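Local coordinates for SusD/RagB family nutrient-binding outer membrane lipoprotein (Bacteroides vulgatus, PDB 4F7A) that probably binds glycans, mucin O-glycans among them, at the outer membrane as a SusD-like lipoprotein that works in nutrient capture, at residues S84-T89 with P472-D477; K99-T104 with G115-L120; Y274-I279 with T366-W371. All coordinates share one frame; numbering follows the deposited sequence. Where two conformers were deposited one is given.

Contact 1 of 3, residues S84-T89 with P472-D477; sequences SAWNYT and PFSQDD
Trp86 and Asn87, in the first turn of helix 84-104, meet the capped start of helix 475-480 in a largely polar contact carried by three side-chain hydrogen bonds. Trp86 NE1 donates to Asp477 OD2 at 3.0 Å, reaching that oxygen from above the carboxylate plane; ring and carboxylate stand 80° apart. Trp86 CG is anti to the backbone N (chi1 -177°), which carries it toward the 472-477 segment. Over one face of the indole lies Ser474 CB, 4.1 Å from the centroid of the five-membered ring, a CH-pi contact. Asn87 uses both ends of its amide. Its OD1 receives Ser474 OG at 2.6 Å, in the carbonyl plane and on a lone pair, while ND2 donates a hydrogen bond to Asp476 OD2 at 2.9 Å. Ser474 is the N-cap: its OG accepts from Asp477 N at 3.1 Å, a nearly straight bond of 171°. An alanine in place of Asn87 would probably leave Ser474 OG without its acceptor and the Asp476 carboxylate without this donor. Farther out, Leu488 of helix 482-492 packs on Trp86, and a glycerol, probably from the crystallisation liquor, hydrogen-bonds to Asp477 OD2. Because Ser474 OG donates to Asn87 OD1 and accepts from the Asp477 amide, the cap is coupled to helix 84-104, and two neutral N-H donors are likely to ease the negative charge of the adjacent Asp476 and Asp477.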
loop_
_atom_site.group_PDB
_atom_site.type_symbol
_atom_site.label_atom_id
_atom_site.label_comp_id
_atom_site.label_asym_id
_atom_site.label_seq_id
_atom_site.Cartn_x
_atom_site.Cartn_y
_atom_site.Cartn_z
ATOM N N SER A 84 0.005 -13.757 7.686
ATOM C CA SER A 84 -1.331 -13.734 7.118
ATOM C C SER A 84 -1.431 -13.275 5.668
ATOM O O SER A 84 -2.169 -13.877 4.887
ATOM C CB SER A 84 -2.274 -12.920 8.003
ATOM O OG SER A 84 -2.605 -13.684 9.148
ATOM N N ALA A 85 -0.705 -12.227 5.295
ATOM C CA ALA A 85 -0.759 -11.735 3.916
ATOM C C ALA A 85 -0.349 -12.875 2.959
ATOM O O ALA A 85 -1.048 -13.178 1.979
ATOM C CB ALA A 85 0.129 -10.511 3.749
ATOM N N TRP A 86 0.756 -13.538 3.289
ATOM C CA TRP A 86 1.210 -14.717 2.537
ATOM C C TRP A 86 0.128 -15.817 2.493
ATOM O O TRP A 86 -0.301 -16.244 1.409
ATOM C CB TRP A 86 2.512 -15.293 3.152
ATOM C CG TRP A 86 3.054 -16.457 2.376
ATOM C CD1 TRP A 86 2.566 -17.732 2.369
ATOM C CD2 TRP A 86 4.194 -16.459 1.501
ATOM N NE1 TRP A 86 3.321 -18.519 1.530
ATOM C CE2 TRP A 86 4.322 -17.761 0.981
ATOM C CE3 TRP A 86 5.116 -15.482 1.104
ATOM C CZ2 TRP A 86 5.333 -18.120 0.080
ATOM C CZ3 TRP A 86 6.120 -15.840 0.167
ATOM C CH2 TRP A 86 6.218 -17.141 -0.317
ATOM N N ASN A 87 -0.334 -16.234 3.665
ATOM C CA ASN A 87 -1.186 -17.418 3.775
ATOM C C ASN A 87 -2.518 -17.246 3.020
ATOM O O ASN A 87 -2.933 -18.110 2.228
ATOM C CB ASN A 87 -1.473 -17.747 5.241
ATOM C CG ASN A 87 -0.237 -18.208 6.015
ATOM O OD1 ASN A 87 0.790 -18.565 5.426
ATOM N ND2 ASN A 87 -0.340 -18.208 7.358
ATOM N N TYR A 88 -3.178 -16.120 3.260
ATOM C CA TYR A 88 -4.476 -15.869 2.651
ATOM C C TYR A 88 -4.365 -15.697 1.148
ATOM O O TYR A 88 -5.215 -16.174 0.399
ATOM C CB TYR A 88 -5.168 -14.677 3.324
ATOM C CG TYR A 88 -5.562 -14.959 4.771
ATOM C CD1 TYR A 88 -6.149 -16.167 5.134
ATOM C CD2 TYR A 88 -5.340 -14.018 5.781
ATOM C CE1 TYR A 88 -6.496 -16.438 6.466
ATOM C CE2 TYR A 88 -5.712 -14.267 7.111
ATOM C CZ TYR A 88 -6.277 -15.482 7.445
ATOM O OH TYR A 88 -6.630 -15.754 8.756
ATOM N N THR A 89 -3.327 -15.016 0.697
ATOM C CA THR A 89 -3.155 -14.765 -0.706
ATOM C C THR A 89 -2.846 -16.072 -1.456
ATOM O O THR A 89 -3.471 -16.358 -2.470
ATOM C CB THR A 89 -2.074 -13.708 -0.977
ATOM O OG1 THR A 89 -2.431 -12.476 -0.334
ATOM C CG2 THR A 89 -1.957 -13.464 -2.464
ATOM N N PRO A 472 8.785 -11.391 8.432
ATOM C CA PRO A 472 9.379 -12.723 8.187
ATOM C C PRO A 472 8.505 -13.605 7.312
ATOM O O PRO A 472 7.303 -13.410 7.260
ATOM C CB PRO A 472 9.499 -13.336 9.585
ATOM C CG PRO A 472 9.456 -12.156 10.523
ATOM C CD PRO A 472 8.521 -11.160 9.857
ATOM N N PHE A 473 9.117 -14.575 6.645
ATOM C CA PHE A 473 8.373 -15.537 5.859
ATOM C C PHE A 473 7.336 -16.306 6.701
ATOM O O PHE A 473 7.456 -16.435 7.927
ATOM C CB PHE A 473 9.316 -16.540 5.178
ATOM C CG PHE A 473 10.266 -15.934 4.200
ATOM C CD1 PHE A 473 9.788 -15.287 3.075
ATOM C CD2 PHE A 473 11.642 -16.083 4.360
ATOM C CE1 PHE A 473 10.646 -14.760 2.158
ATOM C CE2 PHE A 473 12.517 -15.547 3.451
ATOM C CZ PHE A 473 12.003 -14.869 2.330
ATOM N N SER A 474 6.302 -16.786 6.035
ATOM C CA SER A 474 5.256 -17.553 6.712
ATOM C C SER A 474 5.806 -18.852 7.272
ATOM O O SER A 474 6.213 -19.726 6.489
ATOM C CB SER A 474 4.134 -17.897 5.750
ATOM O OG SER A 474 3.232 -18.803 6.375
ATOM N N GLN A 475 5.757 -19.014 8.606
ATOM C CA GLN A 475 6.108 -20.294 9.207
ATOM C C GLN A 475 5.066 -21.371 8.935
ATOM O O GLN A 475 5.395 -22.549 8.986
ATOM C CB GLN A 475 6.400 -20.176 10.702
ATOM C CG GLN A 475 7.782 -19.569 10.977
ATOM C CD GLN A 475 8.916 -20.412 10.399
ATOM O OE1 GLN A 475 9.017 -21.622 10.660
ATOM N NE2 GLN A 475 9.783 -19.776 9.626
ATOM N N ASP A 476 3.826 -20.990 8.619
ATOM C CA ASP A 476 2.823 -21.991 8.221
ATOM C C ASP A 476 3.227 -22.626 6.897
ATOM O O ASP A 476 3.177 -23.849 6.746
ATOM C CB ASP A 476 1.423 -21.357 8.137
ATOM C CG ASP A 476 1.048 -20.669 9.433
ATOM O OD1 ASP A 476 0.774 -21.396 10.396
ATOM O OD2 ASP A 476 1.126 -19.414 9.518
ATOM N N ASP A 477 3.675 -21.801 5.953
ATOM C CA ASP A 477 4.221 -22.330 4.706
ATOM C C ASP A 477 5.541 -23.103 4.941
ATOM O O ASP A 477 5.745 -24.169 4.365
ATOM C CB ASP A 477 4.407 -21.204 3.681
ATOM C CG ASP A 477 4.481 -21.722 2.250
ATOM O OD1 ASP A 477 5.520 -22.309 1.911
ATOM O OD2 ASP A 477 3.521 -21.507 1.464
#

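Contact 2 of 3, residues K99-T104 with G115-L120; sequences KSTLIT and GATLIL
Ser100 and Thr117 face each other through their hydroxyls, with Ser100 OG 2.8 Å from Thr117 OG1. That spacing suits a hydrogen bond, but which acceptor takes the proton of Ser100 OG is not settled. Ser100 carries OG anti to its backbone N (chi1 -174°), which directs the oxygen across the interface, and its CB also lies near both branches of Thr117. The methyl of Thr117 takes the other part of the contact: CG2 comes to 3.3 Å from Thr101 OG1 and touches the backbone N of the same residue. Beyond this pair, Thr101 CG2 meets Leu118 CD2 at 4.2 Å, the two side chains crossing at about a right angle. The methyl of Thr117 is thus set against the polar flank of Thr101, and that of Thr101 against a leucine.

The next shell is likely to fix the rotation of the threonine hydroxyl branches. Thr117 OG1 bonds back to Phe113 O one turn earlier, and Thr101 OG1 likewise to Ala97 O; Lys121 NZ is a second partner of Thr101 OG1. Thr104 OG1 bonds to Ser100 O at 2.8 Å, so these hydroxyls are tied into their own helices. Farther out, Phe25 of helix 15-30 packs on Thr117, and Ala165 of helix 151-174 on Leu118.

The small residues allow close backbones: the CA atoms of Thr101 and Thr117 are 6.2 Å apart. The segment axes approach to 9.1 Å, and their directions differ by 158°, nearly antiparallel. Helices 84-104 and 111-132, joined by a short connection, form an antiparallel helical hairpin, consistent with the TPR-like helical architecture of SusD proteins.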
loop_
_atom_site.group_PDB
_atom_site.type_symbol
_atom_site.label_atom_id
_atom_site.label_comp_id
_atom_site.label_asym_id
_atom_site.label_seq_id
_atom_site.Cartn_x
_atom_site.Cartn_y
_atom_site.Cartn_z
ATOM N N LYS A 99 -5.312 -19.550 -12.358
ATOM C CA LYS A 99 -6.345 -20.230 -13.150
ATOM C C LYS A 99 -6.938 -19.290 -14.199
ATOM O O LYS A 99 -7.132 -19.671 -15.352
ATOM C CB LYS A 99 -7.477 -20.772 -12.262
ATOM C CG LYS A 99 -8.546 -21.554 -13.025
ATOM N N SER A 100 -7.197 -18.049 -13.814
ATOM C CA SER A 100 -7.801 -17.094 -14.739
ATOM C C SER A 100 -6.843 -16.804 -15.896
ATOM O O SER A 100 -7.275 -16.634 -17.039
ATOM C CB SER A 100 -8.197 -15.799 -14.018
ATOM O OG SER A 100 -8.897 -14.934 -14.891
ATOM N N THR A 101 -5.548 -16.743 -15.595
ATOM C CA THR A 101 -4.524 -16.628 -16.648
ATOM C C THR A 101 -4.590 -17.800 -17.632
ATOM O O THR A 101 -4.637 -17.608 -18.855
ATOM C CB THR A 101 -3.107 -16.516 -16.059
ATOM O OG1 THR A 101 -3.086 -15.471 -15.084
ATOM C CG2 THR A 101 -2.079 -16.187 -17.166
ATOM N N LEU A 102 -4.634 -19.012 -17.099
ATOM C CA LEU A 102 -4.594 -20.202 -17.920
ATOM C C LEU A 102 -5.803 -20.290 -18.837
ATOM O O LEU A 102 -5.670 -20.698 -19.984
ATOM C CB LEU A 102 -4.521 -21.470 -17.068
ATOM C CG LEU A 102 -3.246 -21.679 -16.236
ATOM C CD1 LEU A 102 -3.320 -23.019 -15.492
ATOM C CD2 LEU A 102 -1.956 -21.576 -17.077
ATOM N N ILE A 103 -6.984 -19.910 -18.343
ATOM C CA ILE A 103 -8.185 -20.073 -19.151
ATOM C C ILE A 103 -8.465 -18.913 -20.083
ATOM O O ILE A 103 -9.342 -19.014 -20.913
ATOM C CB ILE A 103 -9.461 -20.437 -18.316
ATOM C CG1 ILE A 103 -9.943 -19.276 -17.438
ATOM C CG2 ILE A 103 -9.214 -21.725 -17.500
ATOM C CD1 ILE A 103 -11.161 -19.652 -16.589
ATOM N N THR A 104 -7.724 -17.815 -19.977
ATOM C CA THR A 104 -7.946 -16.689 -20.892
ATOM C C THR A 104 -6.782 -16.445 -21.856
ATOM O O THR A 104 -6.995 -15.878 -22.935
ATOM C CB THR A 104 -8.233 -15.380 -20.147
ATOM O OG1 THR A 104 -7.126 -15.042 -19.317
ATOM C CG2 THR A 104 -9.525 -15.486 -19.290
ATOM N N GLY A 115 -5.821 -9.610 -20.306
ATOM C CA GLY A 115 -5.148 -8.387 -19.855
ATOM C C GLY A 115 -5.496 -7.981 -18.427
ATOM O O GLY A 115 -4.621 -7.708 -17.613
ATOM N N ALA A 116 -6.791 -7.950 -18.131
ATOM C CA ALA A 116 -7.261 -7.593 -16.798
ATOM C C ALA A 116 -6.748 -8.558 -15.715
ATOM O O ALA A 116 -6.382 -8.136 -14.627
ATOM C CB ALA A 116 -8.829 -7.534 -16.796
ATOM N N THR A 117 -6.751 -9.846 -16.010
ATOM C CA THR A 117 -6.240 -10.852 -15.099
ATOM C C THR A 117 -4.803 -10.543 -14.735
ATOM O O THR A 117 -4.445 -10.570 -13.562
ATOM C CB THR A 117 -6.279 -12.269 -15.704
ATOM O OG1 THR A 117 -7.623 -12.676 -15.870
ATOM C CG2 THR A 117 -5.560 -13.279 -14.790
ATOM N N LEU A 118 -3.980 -10.262 -15.744
ATOM C CA LEU A 118 -2.555 -10.009 -15.520
ATOM C C LEU A 118 -2.344 -8.792 -14.642
ATOM O O LEU A 118 -1.522 -8.824 -13.728
ATOM C CB LEU A 118 -1.813 -9.823 -16.843
ATOM C CG LEU A 118 -1.673 -11.118 -17.643
ATOM C CD1 LEU A 118 -0.918 -10.880 -18.954
ATOM C CD2 LEU A 118 -0.986 -12.193 -16.832
ATOM N N ILE A 119 -3.082 -7.722 -14.928
ATOM C CA ILE A 119 -2.983 -6.488 -14.129
ATOM C C ILE A 119 -3.369 -6.776 -12.671
ATOM O O ILE A 119 -2.670 -6.392 -11.730
ATOM C CB ILE A 119 -3.838 -5.344 -14.754
ATOM C CG1 ILE A 119 -3.271 -4.972 -16.138
ATOM C CG2 ILE A 119 -3.833 -4.072 -13.844
ATOM C CD1 ILE A 119 -4.272 -4.346 -17.091
ATOM N N LEU A 120 -4.489 -7.449 -12.467
ATOM C CA LEU A 120 -4.887 -7.781 -11.102
ATOM C C LEU A 120 -3.859 -8.676 -10.396
ATOM O O LEU A 120 -3.636 -8.551 -9.203
ATOM C CB LEU A 120 -6.253 -8.462 -11.106
ATOM C CG LEU A 120 -7.433 -7.610 -11.515
ATOM C CD1 LEU A 120 -8.683 -8.522 -11.641
ATOM C CD2 LEU A 120 -7.652 -6.414 -10.555
#

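Contact 3 of 3, residues Y274-I279 with T366-W371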
loop_
_atom_site.group_PDB
_atom_site.type_symbol
_atom_site.label_atom_id
_atom_site.label_comp_id
_atom_site.label_asym_id
_atom_site.label_seq_id
_atom_site.Cartn_x
_atom_site.Cartn_y
_atom_site.Cartn_z
ATOM N N TYR A 274 0.595 20.700 9.845
ATOM C CA TYR A 274 0.275 21.263 8.530
ATOM C C TYR A 274 -1.099 21.953 8.479
ATOM O O TYR A 274 -1.478 22.511 7.451
ATOM C CB TYR A 274 0.328 20.159 7.476
ATOM C CG TYR A 274 1.695 19.626 7.085
ATOM C CD1 TYR A 274 2.873 20.254 7.482
ATOM C CD2 TYR A 274 1.806 18.502 6.276
ATOM C CE1 TYR A 274 4.106 19.758 7.102
ATOM C CE2 TYR A 274 3.025 17.997 5.893
ATOM C CZ TYR A 274 4.185 18.654 6.292
ATOM O OH TYR A 274 5.405 18.201 5.891
ATOM N N GLU A 275 -1.857 21.890 9.583
ATOM C CA GLU A 275 -3.228 22.408 9.648
ATOM C C GLU A 275 -3.998 21.887 8.457
ATOM O O GLU A 275 -4.650 22.629 7.729
ATOM C CB GLU A 275 -3.236 23.953 9.738
ATOM C CG GLU A 275 -2.543 24.434 11.018
ATOM C CD GLU A 275 -2.742 25.924 11.314
ATOM O OE1 GLU A 275 -2.547 26.755 10.413
ATOM O OE2 GLU A 275 -3.059 26.257 12.466
ATOM N N ASP A 276 -3.894 20.579 8.265
ATOM C CA ASP A 276 -4.321 19.945 7.029
ATOM C C ASP A 276 -5.835 19.766 7.061
ATOM O O ASP A 276 -6.367 19.160 7.990
ATOM C CB ASP A 276 -3.599 18.611 6.879
ATOM C CG ASP A 276 -3.671 18.048 5.504
ATOM O OD1 ASP A 276 -4.803 17.902 4.964
ATOM O OD2 ASP A 276 -2.584 17.712 4.964
ATOM N N PRO A 277 -6.535 20.263 6.024
ATOM C CA PRO A 277 -7.996 20.126 6.034
ATOM C C PRO A 277 -8.486 18.699 5.874
ATOM O O PRO A 277 -9.689 18.449 6.040
ATOM C CB PRO A 277 -8.453 20.964 4.846
ATOM C CG PRO A 277 -7.311 21.042 3.966
ATOM C CD PRO A 277 -6.051 20.925 4.808
ATOM N N ARG A 278 -7.594 17.758 5.545
ATOM C CA ARG A 278 -8.006 16.362 5.508
ATOM C C ARG A 278 -8.105 15.742 6.922
ATOM O O ARG A 278 -8.658 14.640 7.079
ATOM C CB ARG A 278 -7.057 15.545 4.637
ATOM C CG ARG A 278 -7.125 15.882 3.154
ATOM C CD ARG A 278 -5.900 15.394 2.388
ATOM N NE ARG A 278 -4.676 16.142 2.692
ATOM C CZ ARG A 278 -3.557 16.072 1.954
ATOM N NH1 ARG A 278 -3.496 15.301 0.871
ATOM N NH2 ARG A 278 -2.490 16.776 2.296
ATOM N N ILE A 279 -7.568 16.422 7.938
ATOM C CA ILE A 279 -7.486 15.839 9.277
ATOM C C ILE A 279 -8.872 15.363 9.795
ATOM O O ILE A 279 -8.992 14.258 10.322
ATOM C CB ILE A 279 -6.765 16.792 10.277
ATOM C CG1 ILE A 279 -6.340 16.023 11.539
ATOM C CG2 ILE A 279 -7.616 18.004 10.624
ATOM C CD1 ILE A 279 -5.365 16.792 12.475
ATOM N N THR A 366 -5.069 17.196 -6.202
ATOM C CA THR A 366 -5.845 16.031 -6.588
ATOM C C THR A 366 -6.338 15.264 -5.347
ATOM O O THR A 366 -7.502 14.821 -5.299
ATOM C CB THR A 366 -5.036 15.132 -7.563
ATOM O OG1 THR A 366 -4.805 15.857 -8.787
ATOM C CG2 THR A 366 -5.798 13.831 -7.894
ATOM N N SER A 367 -5.461 15.111 -4.355
ATOM C CA SER A 367 -5.818 14.479 -3.101
ATOM C C SER A 367 -6.911 15.262 -2.356
ATOM O O SER A 367 -7.900 14.695 -1.905
ATOM C CB SER A 367 -4.586 14.313 -2.225
ATOM O OG SER A 367 -4.941 13.771 -0.978
ATOM N N PHE A 368 -6.754 16.577 -2.263
ATOM C CA PHE A 368 -7.795 17.401 -1.656
ATOM C C PHE A 368 -9.154 17.175 -2.337
ATOM O O PHE A 368 -10.169 17.017 -1.657
ATOM C CB PHE A 368 -7.453 18.882 -1.786
ATOM C CG PHE A 368 -6.587 19.435 -0.681
ATOM C CD1 PHE A 368 -5.501 18.728 -0.178
ATOM C CD2 PHE A 368 -6.847 20.714 -0.170
ATOM C CE1 PHE A 368 -4.695 19.277 0.821
ATOM C CE2 PHE A 368 -6.051 21.257 0.823
ATOM C CZ PHE A 368 -4.953 20.533 1.296
ATOM N N SER A 369 -9.162 17.174 -3.672
ATOM C CA SER A 369 -10.385 16.956 -4.433
ATOM C C SER A 369 -10.999 15.566 -4.202
ATOM O O SER A 369 -12.207 15.439 -4.112
ATOM C CB SER A 369 -10.133 17.169 -5.926
ATOM O OG SER A 369 -9.795 18.518 -6.178
ATOM N N GLN A 370 -10.166 14.532 -4.124
ATOM C CA GLN A 370 -10.628 13.166 -3.837
ATOM C C GLN A 370 -11.504 13.142 -2.582
ATOM O O GLN A 370 -12.506 12.447 -2.538
ATOM C CB GLN A 370 -9.417 12.274 -3.585
ATOM C CG GLN A 370 -9.718 10.831 -3.278
ATOM C CD GLN A 370 -8.492 10.016 -2.956
ATOM O OE1 GLN A 370 -7.400 10.308 -3.433
ATOM N NE2 GLN A 370 -8.658 8.993 -2.136
ATOM N N TRP A 371 -11.060 13.858 -1.555
ATOM C CA TRP A 371 -11.647 13.807 -0.217
ATOM C C TRP A 371 -12.653 14.910 0.047
ATOM O O TRP A 371 -13.287 14.911 1.082
ATOM C CB TRP A 371 -10.531 13.847 0.842
ATOM C CG TRP A 371 -9.692 12.620 0.820
ATOM C CD1 TRP A 371 -8.412 12.503 0.365
ATOM C CD2 TRP A 371 -10.094 11.309 1.221
ATOM N NE1 TRP A 371 -7.992 11.208 0.463
ATOM C CE2 TRP A 371 -9.002 10.449 0.986
ATOM C CE3 TRP A 371 -11.276 10.773 1.740
ATOM C CZ2 TRP A 371 -9.041 9.084 1.285
ATOM C CZ3 TRP A 371 -11.312 9.407 2.034
ATOM C CH2 TRP A 371 -10.189 8.587 1.803
#
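Asp276 OD1 is gripped by two nitrogens of Arg278: the backbone N, on the anti lone pair, and NE, on the syn lone pair. The NE bond is 2.9 Å long and almost straight, at 176°. Asp276 OD2 completes a side-on salt bridge, taking Arg278 NH2 at 2.8 Å through its own syn lone pair. The bond from Arg278 N also makes Asp276 a cap for the turn that leads into helix 279-282, a type I beta turn from Asp276 to Ile279. It follows a Schellman motif at Glu275, which closes helix 265-273, so this short corner between two helices is held by its own aspartate and arginine. The arginine then reaches out to helix 356-371. Its chain bends at chi3 (-71°), which turns NE out of the line of the preceding carbons. NH1 donates to Ser367 OG at 2.8 Å, with the serine oxygen near the guanidinium plane. Over one face of that group lies Phe368, whose CE1 is 3.6 Å from Arg278 CZ; the two planes are 59° apart, so this is no flat stack. On another part of the same ring, Pro277 CG touches Phe368 CE2 at 3.4 Å, and these side chains cross at about a right angle. Gln426 OE1 of helix 416-431 accepts a further hydrogen bond from Arg278 NH2, and Tyr379 meets the Phe368 ring.

In the fold
Contacts 1 and 2 share helix 84-104: its first turn meets 472-477, while its last turns pair with 115-120. Their centres are 23 Å apart, and their nearest atoms about 9 Å. In sequence, contact 1 closes a loop of 382 residues that encloses both other contacts, and within it contact 2 closes before contact 3 opens. Contact 3 lies across the centre of the chain from contact 1, with centres 35 Å apart, and its centre is 36 Å from that of contact 2. No two contacts touch. Contact 1 borders a bound glycerol, about 3 Å from the Asp477 side chain, which is probably from the crystallisation liquor and no evidence of where a glycan binds.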